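Local coordinates for probable membrane transporter protein MamO (Magnetospirillum magneticum, PDB 5HMA) that promotes magnetite nucleation in magnetosomes and activation of the MamE protease, its protease-like domain binding transition metals and probably lacking peptidase activity itself, at residues Val5-Gly13 against Pro21-Gly29. Numbering follows the deposited sequence.
Sequences VPPAVVGVG and PVASGAIVG
With CG1 of V10 anti to its carbonyl carbon (chi1 -64°) and CG1 of I27 likewise anti to its own (chi1 -49°), the two branches meet across the strands, V10 CG1 lying 3.6 Å from I27 CG1 while the side chains cross at about a right angle. The other V10 methyl, CG2, comes down on the backbone of G25, 3.5 Å from its carbonyl O. V12 CG2 lies against the S24 carbonyl, 3.9 Å from S24 O, at the peptide leading into G25. With an alanine at V10, a gap is likely to open beside I27 CG1 and the G25 peptide would lose its cover. Strands 9-13 and 23-29 form the opening antiparallel hairpin of the six-strand barrel, one of the two barrels of the chymotrypsin-like fold; V49 and V51 of strand 47-51 and V34 pack on V10 within it. V10 N donates almost straight to G25 O (2.9 Å, 177°) from above the carbonyl plane, whereas the return bond from G25 N is weak. At the far end V22 and A23 both face V12 in a classic beta bulge: V12 O accepts from V22 N at 2.9 Å and, in the carbonyl plane, from A23 N at 3.2 Å. The P21 ring covers G11, its CB 3.7 Å from G11 CA. On the V9 and A26 face, S24 OG hydrogen-bonds to E146 O and R106 N.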
loop_
_atom_site.group_PDB
_atom_site.type_symbol
_atom_site.label_atom_id
_atom_site.label_comp_id
_atom_site.label_asym_id
_atom_site.label_seq_id
_atom_site.Cartn_x
_atom_site.Cartn_y
_atom_site.Cartn_z
ATOM N N VAL A 5 11.082 7.359 3.600
ATOM C CA VAL A 5 9.898 6.515 3.356
ATOM C C VAL A 5 9.972 5.739 2.030
ATOM O O VAL A 5 9.625 4.547 1.988
ATOM C CB VAL A 5 8.591 7.370 3.399
ATOM C CG1 VAL A 5 7.384 6.594 2.844
ATOM C CG2 VAL A 5 8.325 7.847 4.797
ATOM N N PRO A 6 10.419 6.396 0.936
ATOM C CA PRO A 6 10.370 5.668 -0.342
ATOM C C PRO A 6 11.054 4.287 -0.402
ATOM O O PRO A 6 10.588 3.457 -1.185
ATOM C CB PRO A 6 11.060 6.640 -1.314
ATOM C CG PRO A 6 10.774 8.006 -0.730
ATOM C CD PRO A 6 10.897 7.789 0.753
ATOM N N PRO A 7 12.125 4.039 0.383
ATOM C CA PRO A 7 12.693 2.691 0.215
ATOM C C PRO A 7 11.717 1.569 0.563
ATOM O O PRO A 7 11.815 0.482 -0.011
ATOM C CB PRO A 7 13.882 2.688 1.178
ATOM C CG PRO A 7 14.322 4.138 1.233
ATOM C CD PRO A 7 13.011 4.914 1.182
ATOM N N ALA A 8 10.767 1.840 1.456
ATOM C CA ALA A 8 9.780 0.835 1.855
ATOM C C ALA A 8 8.501 0.892 0.993
ATOM O O ALA A 8 7.512 0.222 1.298
ATOM C CB ALA A 8 9.428 1.010 3.353
ATOM N N VAL A 9 8.526 1.707 -0.064
ATOM C CA VAL A 9 7.401 1.832 -0.997
ATOM C C VAL A 9 7.754 1.060 -2.254
ATOM O O VAL A 9 8.761 1.372 -2.910
ATOM C CB VAL A 9 7.095 3.307 -1.330
ATOM C CG1 VAL A 9 5.874 3.417 -2.261
ATOM C CG2 VAL A 9 6.891 4.097 -0.060
ATOM N N VAL A 10 6.959 0.041 -2.577
ATOM C CA VAL A 10 7.293 -0.847 -3.694
ATOM C C VAL A 10 6.218 -0.814 -4.763
ATOM O O VAL A 10 5.093 -0.356 -4.521
ATOM C CB VAL A 10 7.499 -2.311 -3.236
ATOM C CG1 VAL A 10 8.702 -2.449 -2.301
ATOM C CG2 VAL A 10 6.214 -2.875 -2.597
ATOM N N GLY A 11 6.564 -1.311 -5.948
ATOM C CA GLY A 11 5.569 -1.547 -6.978
ATOM C C GLY A 11 5.175 -3.021 -6.939
ATOM O O GLY A 11 6.002 -3.878 -6.625
ATOM N N VAL A 12 3.919 -3.317 -7.259
ATOM C CA VAL A 12 3.449 -4.692 -7.328
ATOM C C VAL A 12 2.848 -4.963 -8.708
ATOM O O VAL A 12 2.131 -4.127 -9.240
ATOM C CB VAL A 12 2.413 -4.975 -6.213
ATOM C CG1 VAL A 12 1.892 -6.382 -6.334
ATOM C CG2 VAL A 12 3.030 -4.736 -4.826
ATOM N N GLY A 13 3.131 -6.132 -9.284
ATOM C CA GLY A 13 2.556 -6.487 -10.570
ATOM C C GLY A 13 2.760 -7.947 -10.926
ATOM O O GLY A 13 3.152 -8.745 -10.073
ATOM N N PRO A 21 4.816 -2.263 -12.420
ATOM C CA PRO A 21 3.804 -2.194 -11.357
ATOM C C PRO A 21 2.432 -1.782 -11.882
ATOM O O PRO A 21 2.363 -0.866 -12.708
ATOM C CB PRO A 21 4.358 -1.122 -10.412
ATOM C CG PRO A 21 5.849 -1.125 -10.653
ATOM C CD PRO A 21 6.045 -1.512 -12.087
ATOM N N VAL A 22 1.376 -2.464 -11.428
ATOM C CA VAL A 22 -0.007 -2.046 -11.669
ATOM C C VAL A 22 -0.599 -1.521 -10.365
ATOM O O VAL A 22 -1.731 -1.054 -10.321
ATOM C CB VAL A 22 -0.871 -3.192 -12.207
ATOM C CG1 VAL A 22 -0.257 -3.778 -13.478
ATOM C CG2 VAL A 22 -1.047 -4.277 -11.132
ATOM N N ALA A 23 0.174 -1.645 -9.291
ATOM C CA ALA A 23 -0.197 -1.092 -7.993
ATOM C C ALA A 23 1.058 -0.888 -7.167
ATOM O O ALA A 23 2.161 -1.259 -7.581
ATOM C CB ALA A 23 -1.175 -2.007 -7.256
ATOM N N SER A 24 0.874 -0.297 -5.996
ATOM C CA SER A 24 1.954 -0.063 -5.049
ATOM C C SER A 24 1.767 -0.987 -3.861
ATOM O O SER A 24 0.784 -1.733 -3.799
ATOM C CB SER A 24 1.981 1.389 -4.591
ATOM O OG SER A 24 2.155 2.253 -5.696
ATOM N N GLY A 25 2.704 -0.917 -2.920
ATOM C CA GLY A 25 2.713 -1.785 -1.753
ATOM C C GLY A 25 3.669 -1.221 -0.716
ATOM O O GLY A 25 4.473 -0.333 -1.037
ATOM N N ALA A 26 3.580 -1.727 0.517
ATOM C CA ALA A 26 4.383 -1.231 1.642
ATOM C C ALA A 26 5.163 -2.383 2.268
ATOM O O ALA A 26 4.571 -3.403 2.615
ATOM C CB ALA A 26 3.479 -0.554 2.703
ATOM N N ILE A 27 6.481 -2.232 2.408
ATOM C CA ILE A 27 7.275 -3.262 3.074
ATOM C C ILE A 27 7.089 -3.129 4.573
ATOM O O ILE A 27 7.344 -2.060 5.136
ATOM C CB ILE A 27 8.772 -3.178 2.722
ATOM C CG1 ILE A 27 8.994 -3.079 1.209
ATOM C CG2 ILE A 27 9.513 -4.412 3.267
ATOM C CD1 ILE A 27 10.471 -3.172 0.834
ATOM N N VAL A 28 6.669 -4.205 5.235
ATOM C CA VAL A 28 6.382 -4.096 6.658
ATOM C C VAL A 28 7.197 -5.084 7.490
ATOM O O VAL A 28 7.020 -5.184 8.709
ATOM C CB VAL A 28 4.870 -4.254 6.907
ATOM C CG1 VAL A 28 4.116 -3.087 6.240
ATOM C CG2 VAL A 28 4.380 -5.592 6.360
ATOM N N GLY A 29 8.124 -5.788 6.848
ATOM C CA GLY A 29 8.976 -6.714 7.584
ATOM C C GLY A 29 10.341 -6.866 6.945
ATOM O O GLY A 29 10.475 -6.836 5.715
#